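Local coordinates for 2-oxo-1,2-dihydroquinoline 8-monooxygenase, oxygenase component (Pseudomonas putida, PDB 1Z01), which probably catalyses the 8-monooxygenation of 2-oxo-1,2-dihydroquinoline, using a Rieske [2Fe-2S] cluster and a mononuclear iron, at residues Gly88-Glu93 with Tyr437-Ile442; Asp82-Arg87 with His108-Asp113; Leu48-Leu53 with Leu70-Gly75; Gly117-Ile122 with Gly132-Thr137. All blocks are in the same frame, centred on the assembly; numbering follows the deposited sequence.

Contact 1. Residues Gly88-Glu93 with Tyr437-Ile442; sequences GVRLSE and YKVEQI
V439 sits against R90, S92 and E93 where the C-terminal tail of the chain comes back to the Rieske domain and lies across the loop that follows the first pair of cluster ligands. In the apolar part of the contact V439 packs a methyl on the guanidinium of R90: CG1 lies 3.9 Å above its plane, over its centre, while V439 CG2 reaches the outer nitrogen R90 NH2. V439 holds CG1 anti to its N (chi1 176°), and this branch also meets S92 OG at 3.7 Å and E93 CG at 3.8 Å, so one methyl fills the corner between three side chains. S92 OG has its polar partner in D82.

The charged part lies within 88-93. R90 turns side-on to E93, and NE and NH1 both bind the single oxygen OE2, with NE at 2.8 Å on its anti lone pair and NH1 approaching from above the carboxylate plane. Both bonds stay close to the guanidinium plane, which fixes the rotation of that plane and presents a flat face to V439. The salt bridge ties the two ends of the turn R90-E93 together.

Outside the two segments, V439 pairs its backbone with G60 of strand 58-63, and E93 packs on A371 of the second subunit, so the loop side of the contact reaches that subunit. One backbone bond crosses between the segments: I442 N donates to E93 O at 2.8 Å, with an N-H...O angle of 139°, and Q441 CA packs 3.3 Å from the same E93 O.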
loop_
_atom_site.group_PDB
_atom_site.type_symbol
_atom_site.label_atom_id
_atom_site.label_comp_id
_atom_site.label_asym_id
_atom_site.label_seq_id
_atom_site.Cartn_x
_atom_site.Cartn_y
_atom_site.Cartn_z
ATOM N N GLY A 88 8.181 22.459 -5.844
ATOM C CA GLY A 88 8.692 21.146 -5.478
ATOM C C GLY A 88 8.753 19.925 -6.374
ATOM O O GLY A 88 8.738 18.803 -5.854
ATOM N N VAL A 89 8.820 20.094 -7.691
ATOM C CA VAL A 89 8.912 18.924 -8.554
ATOM C C VAL A 89 10.367 18.477 -8.582
ATOM O O VAL A 89 11.257 19.225 -8.193
ATOM C CB VAL A 89 8.447 19.228 -10.001
ATOM C CG1 VAL A 89 7.043 19.801 -9.984
ATOM C CG2 VAL A 89 9.421 20.168 -10.686
ATOM N N ARG A 90 10.611 17.245 -9.012
ATOM C CA ARG A 90 11.978 16.774 -9.105
ATOM C C ARG A 90 12.539 17.251 -10.436
ATOM O O ARG A 90 11.944 17.043 -11.495
ATOM C CB ARG A 90 12.043 15.249 -9.011
ATOM C CG ARG A 90 11.840 14.735 -7.605
ATOM C CD ARG A 90 11.978 13.235 -7.520
ATOM N NE ARG A 90 10.932 12.561 -8.273
ATOM C CZ ARG A 90 10.511 11.328 -8.012
ATOM N NH1 ARG A 90 9.561 10.792 -8.754
ATOM N NH2 ARG A 90 11.031 10.634 -7.005
ATOM N N LEU A 91 13.685 17.913 -10.366
ATOM C CA LEU A 91 14.346 18.438 -11.552
ATOM C C LEU A 91 14.798 17.304 -12.469
ATOM O O LEU A 91 14.886 17.474 -13.683
ATOM C CB LEU A 91 15.562 19.286 -11.136
ATOM C CG LEU A 91 15.285 20.481 -10.212
ATOM C CD1 LEU A 91 16.597 21.025 -9.658
ATOM C CD2 LEU A 91 14.539 21.565 -10.978
ATOM N N SER A 92 15.070 16.142 -11.882
ATOM C CA SER A 92 15.554 14.989 -12.635
ATOM C C SER A 92 14.528 14.213 -13.454
ATOM O O SER A 92 14.902 13.389 -14.281
ATOM C CB SER A 92 16.242 14.007 -11.691
ATOM O OG SER A 92 15.313 13.465 -10.767
ATOM N N GLU A 93 13.240 14.451 -13.249
ATOM C CA GLU A 93 12.260 13.691 -14.013
ATOM C C GLU A 93 12.272 14.011 -15.507
ATOM O O GLU A 93 11.924 13.165 -16.331
ATOM C CB GLU A 93 10.866 13.872 -13.415
ATOM C CG GLU A 93 10.653 13.017 -12.164
ATOM C CD GLU A 93 9.277 13.191 -11.563
ATOM O OE1 GLU A 93 8.296 13.219 -12.336
ATOM O OE2 GLU A 93 9.169 13.289 -10.322
ATOM N N TYR A 437 15.261 3.455 -6.211
ATOM C CA TYR A 437 16.318 4.403 -5.879
ATOM C C TYR A 437 16.524 5.458 -6.968
ATOM O O TYR A 437 16.396 6.651 -6.711
ATOM C CB TYR A 437 17.609 3.615 -5.647
ATOM C CG TYR A 437 18.848 4.451 -5.416
ATOM C CD1 TYR A 437 18.959 5.291 -4.306
ATOM C CD2 TYR A 437 19.928 4.381 -6.303
ATOM C CE1 TYR A 437 20.119 6.041 -4.088
ATOM C CE2 TYR A 437 21.080 5.119 -6.089
ATOM C CZ TYR A 437 21.168 5.942 -4.985
ATOM O OH TYR A 437 22.317 6.653 -4.786
ATOM N N LYS A 438 16.847 5.012 -8.179
ATOM C CA LYS A 438 17.048 5.926 -9.301
ATOM C C LYS A 438 15.702 6.406 -9.847
ATOM O O LYS A 438 14.811 5.608 -10.127
ATOM C CB LYS A 438 17.858 5.226 -10.400
ATOM C CG LYS A 438 19.259 4.827 -9.942
ATOM C CD LYS A 438 19.952 3.882 -10.914
ATOM C CE LYS A 438 20.418 4.606 -12.158
ATOM N NZ LYS A 438 21.146 3.678 -13.073
ATOM N N VAL A 439 15.557 7.717 -9.977
ATOM C CA VAL A 439 14.325 8.305 -10.482
ATOM C C VAL A 439 14.101 7.979 -11.956
ATOM O O VAL A 439 15.007 8.101 -12.777
ATOM C CB VAL A 439 14.343 9.829 -10.297
ATOM C CG1 VAL A 439 13.095 10.463 -10.904
ATOM C CG2 VAL A 439 14.444 10.152 -8.818
ATOM N N GLU A 440 12.881 7.556 -12.277
ATOM C CA GLU A 440 12.499 7.208 -13.644
ATOM C C GLU A 440 12.230 8.515 -14.384
ATOM O O GLU A 440 11.574 9.407 -13.851
ATOM C CB GLU A 440 11.225 6.367 -13.616
ATOM C CG GLU A 440 11.116 5.329 -14.713
ATOM C CD GLU A 440 9.816 4.539 -14.633
ATOM O OE1 GLU A 440 9.799 3.376 -15.087
ATOM O OE2 GLU A 440 8.811 5.079 -14.124
ATOM N N GLN A 441 12.718 8.636 -15.610
ATOM C CA GLN A 441 12.507 9.873 -16.342
ATOM C C GLN A 441 11.342 9.880 -17.335
ATOM O O GLN A 441 10.665 8.868 -17.527
ATOM C CB GLN A 441 13.810 10.280 -17.020
ATOM C CG GLN A 441 14.866 10.744 -16.017
ATOM C CD GLN A 441 16.212 10.943 -16.663
ATOM O OE1 GLN A 441 17.098 11.615 -16.130
ATOM N NE2 GLN A 441 16.381 10.340 -17.820
ATOM N N ILE A 442 11.107 11.046 -17.939
ATOM C CA ILE A 442 10.031 11.255 -18.906
ATOM C C ILE A 442 8.680 11.302 -18.208
ATOM O O ILE A 442 8.227 12.370 -17.792
ATOM C CB ILE A 442 10.010 10.150 -19.986
ATOM C CG1 ILE A 442 11.347 10.136 -20.729
ATOM C CG2 ILE A 442 8.860 10.385 -20.954
ATOM C CD1 ILE A 442 11.457 9.073 -21.799
#

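Contact 2. Residues Asp82-Arg87 with His108-Asp113; sequences DQCLHR and HGFTFD. With FES (Fe2/s2 (inorganic) cluster), chain H.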
loop_
_atom_site.group_PDB
_atom_site.type_symbol
_atom_site.label_atom_id
_atom_site.label_comp_id
_atom_site.label_asym_id
_atom_site.label_seq_id
_atom_site.Cartn_x
_atom_site.Cartn_y
_atom_site.Cartn_z
ATOM N N ASP A 82 17.226 17.569 -5.511
ATOM C CA ASP A 82 16.288 17.264 -6.582
ATOM C C ASP A 82 14.900 17.750 -6.180
ATOM O O ASP A 82 13.961 16.965 -6.030
ATOM C CB ASP A 82 16.274 15.753 -6.832
ATOM C CG ASP A 82 15.667 15.382 -8.176
ATOM O OD1 ASP A 82 15.491 14.174 -8.418
ATOM O OD2 ASP A 82 15.374 16.289 -8.990
ATOM N N GLN A 83 14.785 19.055 -5.994
ATOM C CA GLN A 83 13.518 19.652 -5.603
ATOM C C GLN A 83 13.535 21.119 -5.980
ATOM O O GLN A 83 14.272 21.919 -5.393
ATOM C CB GLN A 83 13.299 19.530 -4.095
ATOM C CG GLN A 83 11.978 20.139 -3.611
ATOM C CD GLN A 83 11.913 20.284 -2.106
ATOM O OE1 GLN A 83 12.698 21.023 -1.513
ATOM N NE2 GLN A 83 10.981 19.581 -1.478
ATOM N N CYS A 84 12.726 21.471 -6.969
ATOM C CA CYS A 84 12.638 22.851 -7.406
ATOM C C CYS A 84 12.018 23.613 -6.248
ATOM O O CYS A 84 11.014 23.181 -5.678
ATOM C CB CYS A 84 11.742 22.963 -8.636
ATOM S SG CYS A 84 11.496 24.669 -9.125
ATOM N N LEU A 85 12.612 24.741 -5.888
ATOM C CA LEU A 85 12.086 25.520 -4.780
ATOM C C LEU A 85 10.787 26.253 -5.116
ATOM O O LEU A 85 10.150 26.799 -4.225
ATOM C CB LEU A 85 13.152 26.503 -4.264
ATOM C CG LEU A 85 13.739 27.578 -5.182
ATOM C CD1 LEU A 85 12.752 28.741 -5.308
ATOM C CD2 LEU A 85 15.063 28.077 -4.606
ATOM N N HIS A 86 10.379 26.259 -6.384
ATOM C CA HIS A 86 9.129 26.934 -6.747
ATOM C C HIS A 86 7.955 26.123 -6.217
ATOM O O HIS A 86 7.303 26.509 -5.236
ATOM C CB HIS A 86 8.967 27.069 -8.266
ATOM C CG HIS A 86 7.695 27.751 -8.676
ATOM N ND1 HIS A 86 6.986 27.396 -9.804
ATOM C CD2 HIS A 86 7.025 28.794 -8.128
ATOM C CE1 HIS A 86 5.938 28.189 -9.937
ATOM N NE2 HIS A 86 5.937 29.047 -8.932
ATOM N N ARG A 87 7.681 24.998 -6.876
ATOM C CA ARG A 87 6.575 24.143 -6.475
ATOM C C ARG A 87 6.931 22.671 -6.251
ATOM O O ARG A 87 6.107 21.773 -6.435
ATOM C CB ARG A 87 5.411 24.320 -7.460
ATOM C CG ARG A 87 4.870 25.755 -7.411
ATOM C CD ARG A 87 3.530 25.927 -8.091
ATOM N NE ARG A 87 2.454 25.255 -7.369
ATOM C CZ ARG A 87 1.162 25.403 -7.648
ATOM N NH1 ARG A 87 0.257 24.747 -6.939
ATOM N NH2 ARG A 87 0.767 26.214 -8.621
ATOM N N HIS A 108 8.306 25.318 -14.801
ATOM C CA HIS A 108 8.122 26.758 -14.973
ATOM C C HIS A 108 9.426 27.498 -15.237
ATOM O O HIS A 108 9.464 28.728 -15.214
ATOM C CB HIS A 108 7.418 27.383 -13.767
ATOM C CG HIS A 108 6.128 26.713 -13.406
ATOM N ND1 HIS A 108 6.036 25.742 -12.429
ATOM C CD2 HIS A 108 4.876 26.864 -13.902
ATOM C CE1 HIS A 108 4.785 25.327 -12.337
ATOM N NE2 HIS A 108 4.061 25.993 -13.219
ATOM N N GLY A 109 10.501 26.754 -15.466
ATOM C CA GLY A 109 11.761 27.398 -15.788
ATOM C C GLY A 109 12.700 27.922 -14.719
ATOM O O GLY A 109 13.666 28.599 -15.067
ATOM N N PHE A 110 12.442 27.658 -13.440
ATOM C CA PHE A 110 13.376 28.122 -12.414
ATOM C C PHE A 110 14.719 27.494 -12.782
ATOM O O PHE A 110 14.800 26.300 -13.047
ATOM C CB PHE A 110 12.931 27.668 -11.022
ATOM C CG PHE A 110 11.964 28.612 -10.353
ATOM C CD1 PHE A 110 10.871 29.125 -11.045
ATOM C CD2 PHE A 110 12.141 28.978 -9.022
ATOM C CE1 PHE A 110 9.968 29.989 -10.417
ATOM C CE2 PHE A 110 11.244 29.839 -8.386
ATOM C CZ PHE A 110 10.155 30.346 -9.088
ATOM N N THR A 111 15.769 28.305 -12.806
ATOM C CA THR A 111 17.093 27.834 -13.199
ATOM C C THR A 111 18.127 28.032 -12.091
ATOM O O THR A 111 18.240 29.120 -11.525
ATOM C CB THR A 111 17.524 28.573 -14.483
ATOM O OG1 THR A 111 16.541 28.338 -15.498
ATOM C CG2 THR A 111 18.885 28.101 -14.970
ATOM N N PHE A 112 18.882 26.979 -11.790
ATOM C CA PHE A 112 19.871 27.030 -10.717
ATOM C C PHE A 112 21.303 26.804 -11.191
ATOM O O PHE A 112 21.550 26.048 -12.138
ATOM C CB PHE A 112 19.532 25.983 -9.646
ATOM C CG PHE A 112 18.081 25.955 -9.265
ATOM C CD1 PHE A 112 17.155 25.280 -10.055
ATOM C CD2 PHE A 112 17.628 26.659 -8.154
ATOM C CE1 PHE A 112 15.790 25.309 -9.746
ATOM C CE2 PHE A 112 16.267 26.695 -7.834
ATOM C CZ PHE A 112 15.347 26.020 -8.635
ATOM N N ASP A 113 22.235 27.460 -10.505
ATOM C CA ASP A 113 23.664 27.361 -10.794
ATOM C C ASP A 113 24.182 26.040 -10.205
ATOM O O ASP A 113 24.025 25.775 -9.015
ATOM C CB ASP A 113 24.391 28.556 -10.155
ATOM C CG ASP A 113 25.890 28.490 -10.326
ATOM O OD1 ASP A 113 26.593 28.274 -9.320
ATOM O OD2 ASP A 113 26.364 28.654 -11.466
HETATM FE FE1 FES H . 7.705 25.740 -10.998
HETATM FE FE2 FES H . 9.860 24.257 -10.789
HETATM S S1 FES H . 9.706 26.146 -11.878
HETATM S S2 FES H . 7.919 23.778 -9.917
#
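H86 ND1 and H108 ND1 grip the same iron, FE1 of the [2Fe-2S] cluster, each at 2.2 Å. The second iron, FE2, is held by C84 SG at 2.4 Å and by C105, giving the two-histidine, two-cysteine ligation of a Rieske centre. Around FE1 the imidazoles stand nearly perpendicular (planes at 89°), the edge of H86 turned to the face of H108 in an offset T-shaped pair.

F110 closes the cluster from the strand side, its CD1 beside sulfide S1. H86 CB lies 3.5 Å from the centroid of the F110 ring, almost straight above it, a CH-pi contact; R87 CG covers the opposite face of the H86 imidazole from the one that F110 CE1 touches. L85 bridges two aromatic rings, its CD1 3.6 Å from F110 CE2 and its CD2 3.7 Å from F112 CE2 at the ring edge. L85 swings CG between its N and carbonyl carbon (chi1 60°), which brings both branches to these rings. An alanine in place of F110 would probably leave one face of the H86 imidazole and a side of S1 without their cover and L85 CD1 without its ring.

Backbone groups also attend the sulfurs: H86 N donates to C84 SG at 3.4 Å, and R87 N lies 3.3 Å from sulfide S2. H86 NE2 is hydrogen-bonded to D391 of the second subunit, and R87 makes a salt bridge to E214 and a hydrogen bond to Y376 of that subunit.

The loop 82-87 thus covers one side of strand 110-113, which lies between strands 102-104 and 119-122 in the small cluster-binding sheet, with F110 reaching L119 and I122.

Contact 3. Residues Leu48-Leu53 with Leu70-Gly75; sequences LFTHEL and LRRVNG
R72 NE and NH1 both point at the backbone oxygen of L53, a side-on grip on one atom: NE at 2.7 Å is the straighter bond (159° at the hydrogen) and NH1 at 3.1 Å the more bent. L53 O lies practically in the guanidinium plane, at its edge, so the two bonds together hold that plane against rotation. T50 CG2 touches R72 NH1 at 3.6 Å.

Leucines fill the layer beside this grip. L53 spreads its methyls along strand 66-73, CD1 lying 3.7 Å from L70 O and CD2 3.8 Å from R72 CB, while L48 meets L70 more loosely through CD1 to CD1 at 4.3 Å.

Next come the groups that place the arginine. Its CG is anti to the backbone N (chi1 -178°), and the fold at chi3 (-63°) turns the guanidinium back beside the strand end, where NH2 donates to G75 O at 2.9 Å, above that carbonyl's plane. E143 adds a salt bridge to NH1 and accepts from T50 OG1. A methionine at R72 would probably leave L53 O and G75 O without these donors and E143 without its charge partner.

L53 is itself fixed by a short 3-10 turn: L53 N is hydrogen-bonded to T50 O, and F49 N donates to E52 OE1 at 2.8 Å. Farther out, L70 packs on I148 and V150. Strand 66-73 thus meets the end of strand 43-49 and the turn after it, through the R72 side chain on a backbone oxygen and through leucine packing, consistent with the compact antiparallel beta fold of a Rieske domain.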
loop_
_atom_site.group_PDB
_atom_site.type_symbol
_atom_site.label_atom_id
_atom_site.label_comp_id
_atom_site.label_asym_id
_atom_site.label_seq_id
_atom_site.Cartn_x
_atom_site.Cartn_y
_atom_site.Cartn_z
ATOM N N LEU A 48 26.428 6.896 -7.225
ATOM C CA LEU A 48 26.301 6.194 -8.493
ATOM C C LEU A 48 27.677 5.713 -8.913
ATOM O O LEU A 48 28.691 6.188 -8.393
ATOM C CB LEU A 48 25.775 7.147 -9.574
ATOM C CG LEU A 48 24.344 7.665 -9.472
ATOM C CD1 LEU A 48 24.144 8.791 -10.457
ATOM C CD2 LEU A 48 23.368 6.530 -9.743
ATOM N N PHE A 49 27.713 4.751 -9.830
ATOM C CA PHE A 49 28.987 4.287 -10.357
ATOM C C PHE A 49 29.223 5.277 -11.483
ATOM O O PHE A 49 28.267 5.787 -12.058
ATOM C CB PHE A 49 28.876 2.884 -10.956
ATOM C CG PHE A 49 28.904 1.770 -9.943
ATOM C CD1 PHE A 49 27.789 0.955 -9.760
ATOM C CD2 PHE A 49 30.053 1.514 -9.202
ATOM C CE1 PHE A 49 27.819 -0.100 -8.855
ATOM C CE2 PHE A 49 30.095 0.459 -8.293
ATOM C CZ PHE A 49 28.975 -0.350 -8.120
ATOM N N THR A 50 30.481 5.553 -11.796
ATOM C CA THR A 50 30.807 6.480 -12.870
ATOM C C THR A 50 30.071 6.149 -14.163
ATOM O O THR A 50 29.595 7.045 -14.861
ATOM C CB THR A 50 32.324 6.469 -13.146
ATOM O OG1 THR A 50 32.998 7.008 -12.006
ATOM C CG2 THR A 50 32.678 7.289 -14.396
ATOM N N HIS A 51 29.974 4.864 -14.484
ATOM C CA HIS A 51 29.303 4.447 -15.711
ATOM C C HIS A 51 27.808 4.755 -15.727
ATOM O O HIS A 51 27.177 4.688 -16.777
ATOM C CB HIS A 51 29.545 2.953 -15.983
ATOM C CG HIS A 51 28.896 2.035 -14.996
ATOM N ND1 HIS A 51 27.537 1.800 -14.977
ATOM C CD2 HIS A 51 29.425 1.263 -14.017
ATOM C CE1 HIS A 51 27.259 0.920 -14.030
ATOM N NE2 HIS A 51 28.386 0.579 -13.434
ATOM N N GLU A 52 27.245 5.112 -14.575
ATOM C CA GLU A 52 25.819 5.441 -14.504
ATOM C C GLU A 52 25.553 6.914 -14.793
ATOM O O GLU A 52 24.402 7.350 -14.801
ATOM C CB GLU A 52 25.252 5.095 -13.128
ATOM C CG GLU A 52 25.107 3.606 -12.874
ATOM C CD GLU A 52 24.547 3.320 -11.506
ATOM O OE1 GLU A 52 25.260 3.570 -10.508
ATOM O OE2 GLU A 52 23.392 2.844 -11.425
ATOM N N LEU A 53 26.613 7.689 -15.014
ATOM C CA LEU A 53 26.453 9.114 -15.305
ATOM C C LEU A 53 27.489 9.586 -16.316
ATOM O O LEU A 53 28.615 9.932 -15.954
ATOM C CB LEU A 53 26.576 9.948 -14.025
ATOM C CG LEU A 53 26.026 11.372 -14.110
ATOM C CD1 LEU A 53 24.579 11.386 -13.678
ATOM C CD2 LEU A 53 26.837 12.282 -13.225
ATOM N N LEU A 70 22.125 14.696 -9.976
ATOM C CA LEU A 70 23.509 14.849 -10.434
ATOM C C LEU A 70 23.572 15.003 -11.948
ATOM O O LEU A 70 22.742 14.467 -12.685
ATOM C CB LEU A 70 24.359 13.637 -10.045
ATOM C CG LEU A 70 24.334 13.201 -8.581
ATOM C CD1 LEU A 70 23.114 12.332 -8.336
ATOM C CD2 LEU A 70 25.590 12.425 -8.255
ATOM N N ARG A 71 24.576 15.738 -12.403
ATOM C CA ARG A 71 24.792 15.968 -13.820
ATOM C C ARG A 71 26.291 16.064 -14.006
ATOM O O ARG A 71 26.989 16.625 -13.158
ATOM C CB ARG A 71 24.161 17.292 -14.268
ATOM C CG ARG A 71 24.351 17.586 -15.758
ATOM C CD ARG A 71 24.061 19.045 -16.118
ATOM N NE ARG A 71 24.284 19.296 -17.543
ATOM C CZ ARG A 71 24.352 20.502 -18.104
ATOM N NH1 ARG A 71 24.558 20.612 -19.409
ATOM N NH2 ARG A 71 24.217 21.598 -17.370
ATOM N N ARG A 72 26.787 15.505 -15.103
ATOM C CA ARG A 72 28.207 15.582 -15.399
ATOM C C ARG A 72 28.367 16.598 -16.517
ATOM O O ARG A 72 27.709 16.492 -17.548
ATOM C CB ARG A 72 28.755 14.237 -15.869
ATOM C CG ARG A 72 30.263 14.279 -16.138
ATOM C CD ARG A 72 30.759 12.998 -16.799
ATOM N NE ARG A 72 30.569 11.828 -15.945
ATOM C CZ ARG A 72 31.325 11.526 -14.897
ATOM N NH1 ARG A 72 31.056 10.442 -14.187
ATOM N NH2 ARG A 72 32.358 12.292 -14.566
ATOM N N VAL A 73 29.220 17.593 -16.299
ATOM C CA VAL A 73 29.471 18.616 -17.306
ATOM C C VAL A 73 30.980 18.795 -17.438
ATOM O O VAL A 73 31.669 19.049 -16.449
ATOM C CB VAL A 73 28.818 19.968 -16.924
ATOM C CG1 VAL A 73 29.101 21.009 -18.004
ATOM C CG2 VAL A 73 27.321 19.797 -16.761
ATOM N N ASN A 74 31.482 18.654 -18.662
ATOM C CA ASN A 74 32.908 18.779 -18.945
ATOM C C ASN A 74 33.707 17.841 -18.046
ATOM O O ASN A 74 34.750 18.211 -17.504
ATOM C CB ASN A 74 33.383 20.223 -18.744
ATOM C CG ASN A 74 32.711 21.194 -19.688
ATOM O OD1 ASN A 74 32.483 20.885 -20.854
ATOM N ND2 ASN A 74 32.405 22.386 -19.191
ATOM N N GLY A 75 33.196 16.626 -17.885
ATOM C CA GLY A 75 33.866 15.637 -17.063
ATOM C C GLY A 75 33.589 15.720 -15.573
ATOM O O GLY A 75 33.796 14.740 -14.861
#

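Contact 4. Residues Gly117-Ile122 with Gly132-Thr137; sequences GKLVTI and GTTGVT
L119 N approaches the flat peptide carbonyl of T134 in the carbonyl plane, on an oxygen lone pair, with T134 O at 2.9 Å and the bond nearly straight (163° at the hydrogen). The same oxygen has L119 CB beside it at 3.3 Å. At the G117 carbonyl the fit differs: V136 N comes in at 2.8 Å to G117 O, tilted 33° from its plane, and V136 CG2 lies alongside. A third bond runs from G132 N to L119 O at 2.8 Å.

Between the first two bonds K118 and G135 form an antiparallel, non-hydrogen-bonded pair, their CA atoms just 4.0 Å apart. Such closeness suits glycine: a beta carbon on G135 would clash with G117 O, and one on G117 with V136 O. The K118 chain passes G132, K118 CD lying 4.3 Å from G132 CA.

Side chains pack the pair against the residues round the cluster: L119 on F110, V136 on F112 and T134 on L85. T133 and T121 each hydrogen-bond to the second subunit. A single bridge just before strand 119-122, with the bonds of L119, ties the start of this outer strand to the segment leading into strand 138-144, in the cluster-binding part of the Rieske domain.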
loop_
_atom_site.group_PDB
_atom_site.type_symbol
_atom_site.label_atom_id
_atom_site.label_comp_id
_atom_site.label_asym_id
_atom_site.label_seq_id
_atom_site.Cartn_x
_atom_site.Cartn_y
_atom_site.Cartn_z
ATOM N N GLY A 117 24.093 26.458 -6.583
ATOM C CA GLY A 117 22.692 26.125 -6.401
ATOM C C GLY A 117 21.818 27.362 -6.369
ATOM O O GLY A 117 20.608 27.278 -6.164
ATOM N N LYS A 118 22.426 28.523 -6.585
ATOM C CA LYS A 118 21.677 29.774 -6.569
ATOM C C LYS A 118 20.641 29.851 -7.692
ATOM O O LYS A 118 20.846 29.326 -8.787
ATOM C CB LYS A 118 22.634 30.972 -6.690
ATOM C CG LYS A 118 21.936 32.317 -6.491
ATOM C CD LYS A 118 22.872 33.520 -6.593
ATOM C CE LYS A 118 23.187 33.879 -8.032
ATOM N NZ LYS A 118 23.958 35.155 -8.120
ATOM N N LEU A 119 19.514 30.495 -7.407
ATOM C CA LEU A 119 18.484 30.677 -8.418
ATOM C C LEU A 119 19.000 31.841 -9.267
ATOM O O LEU A 119 18.872 33.001 -8.871
ATOM C CB LEU A 119 17.146 31.046 -7.759
ATOM C CG LEU A 119 16.010 31.442 -8.707
ATOM C CD1 LEU A 119 15.657 30.277 -9.623
ATOM C CD2 LEU A 119 14.799 31.872 -7.894
ATOM N N VAL A 120 19.594 31.533 -10.419
ATOM C CA VAL A 120 20.157 32.565 -11.289
ATOM C C VAL A 120 19.165 33.251 -12.223
ATOM O O VAL A 120 19.425 34.356 -12.695
ATOM C CB VAL A 120 21.319 32.011 -12.131
ATOM C CG1 VAL A 120 22.408 31.458 -11.208
ATOM C CG2 VAL A 120 20.813 30.943 -13.069
ATOM N N THR A 121 18.036 32.598 -12.489
ATOM C CA THR A 121 16.997 33.175 -13.344
ATOM C C THR A 121 15.784 32.257 -13.496
ATOM O O THR A 121 15.755 31.132 -12.989
ATOM C CB THR A 121 17.532 33.494 -14.759
ATOM O OG1 THR A 121 16.581 34.305 -15.470
ATOM C CG2 THR A 121 17.744 32.207 -15.538
ATOM N N ILE A 122 14.778 32.765 -14.194
ATOM C CA ILE A 122 13.557 32.019 -14.469
ATOM C C ILE A 122 13.365 32.244 -15.957
ATOM O O ILE A 122 13.154 33.375 -16.400
ATOM C CB ILE A 122 12.358 32.584 -13.687
ATOM C CG1 ILE A 122 12.638 32.496 -12.183
ATOM C CG2 ILE A 122 11.087 31.820 -14.060
ATOM C CD1 ILE A 122 11.638 33.237 -11.325
ATOM N N GLY A 132 17.944 35.254 -7.413
ATOM C CA GLY A 132 19.137 35.604 -6.665
ATOM C C GLY A 132 18.986 35.716 -5.160
ATOM O O GLY A 132 19.985 35.869 -4.456
ATOM N N THR A 133 17.755 35.630 -4.658
ATOM C CA THR A 133 17.504 35.736 -3.218
ATOM C C THR A 133 17.432 34.374 -2.525
ATOM O O THR A 133 17.220 34.297 -1.319
ATOM C CB THR A 133 16.184 36.474 -2.930
ATOM O OG1 THR A 133 15.082 35.610 -3.214
ATOM C CG2 THR A 133 16.066 37.712 -3.798
ATOM N N THR A 134 17.581 33.301 -3.292
ATOM C CA THR A 134 17.542 31.960 -2.726
ATOM C C THR A 134 18.115 30.967 -3.725
ATOM O O THR A 134 18.583 31.359 -4.797
ATOM C CB THR A 134 16.093 31.549 -2.338
ATOM O OG1 THR A 134 16.106 30.257 -1.725
ATOM C CG2 THR A 134 15.186 31.510 -3.558
ATOM N N GLY A 135 18.087 29.688 -3.358
ATOM C CA GLY A 135 18.596 28.632 -4.218
ATOM C C GLY A 135 18.423 27.271 -3.559
ATOM O O GLY A 135 17.900 27.181 -2.451
ATOM N N VAL A 136 18.855 26.207 -4.231
ATOM C CA VAL A 136 18.741 24.859 -3.670
ATOM C C VAL A 136 20.070 24.403 -3.082
ATOM O O VAL A 136 21.132 24.886 -3.457
ATOM C CB VAL A 136 18.309 23.825 -4.731
ATOM C CG1 VAL A 136 16.885 24.121 -5.225
ATOM C CG2 VAL A 136 19.295 23.833 -5.881
ATOM N N THR A 137 20.004 23.452 -2.164
ATOM C CA THR A 137 21.195 22.934 -1.514
ATOM C C THR A 137 22.131 22.206 -2.480
ATOM O O THR A 137 21.681 21.514 -3.393
ATOM C CB THR A 137 20.795 21.963 -0.396
ATOM O OG1 THR A 137 19.876 22.623 0.476
ATOM C CG2 THR A 137 22.012 21.499 0.394
#

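In the fold
From the N terminus, contact 3 closes first, joining strands 43-49 and 66-73 of the larger Rieske sheet before the other three open. Segment 82-87 then opens contact 2 and 88-93 opens contact 1; contact 2 closes at 108-113 while contact 1 stays open to the C-terminal tail, so the two cross. Contact 4 opens and closes within the long span of contact 1, after contact 2. Strands 110-113 and 119-122 pair through T111 and T121, joining contacts 2 and 4 in the small sheet. D82 binds S92 between contacts 2 and 1, and K438 salt-bridges E52 between contacts 1 and 3. Contacts 1, 2 and 4 touch the second subunit.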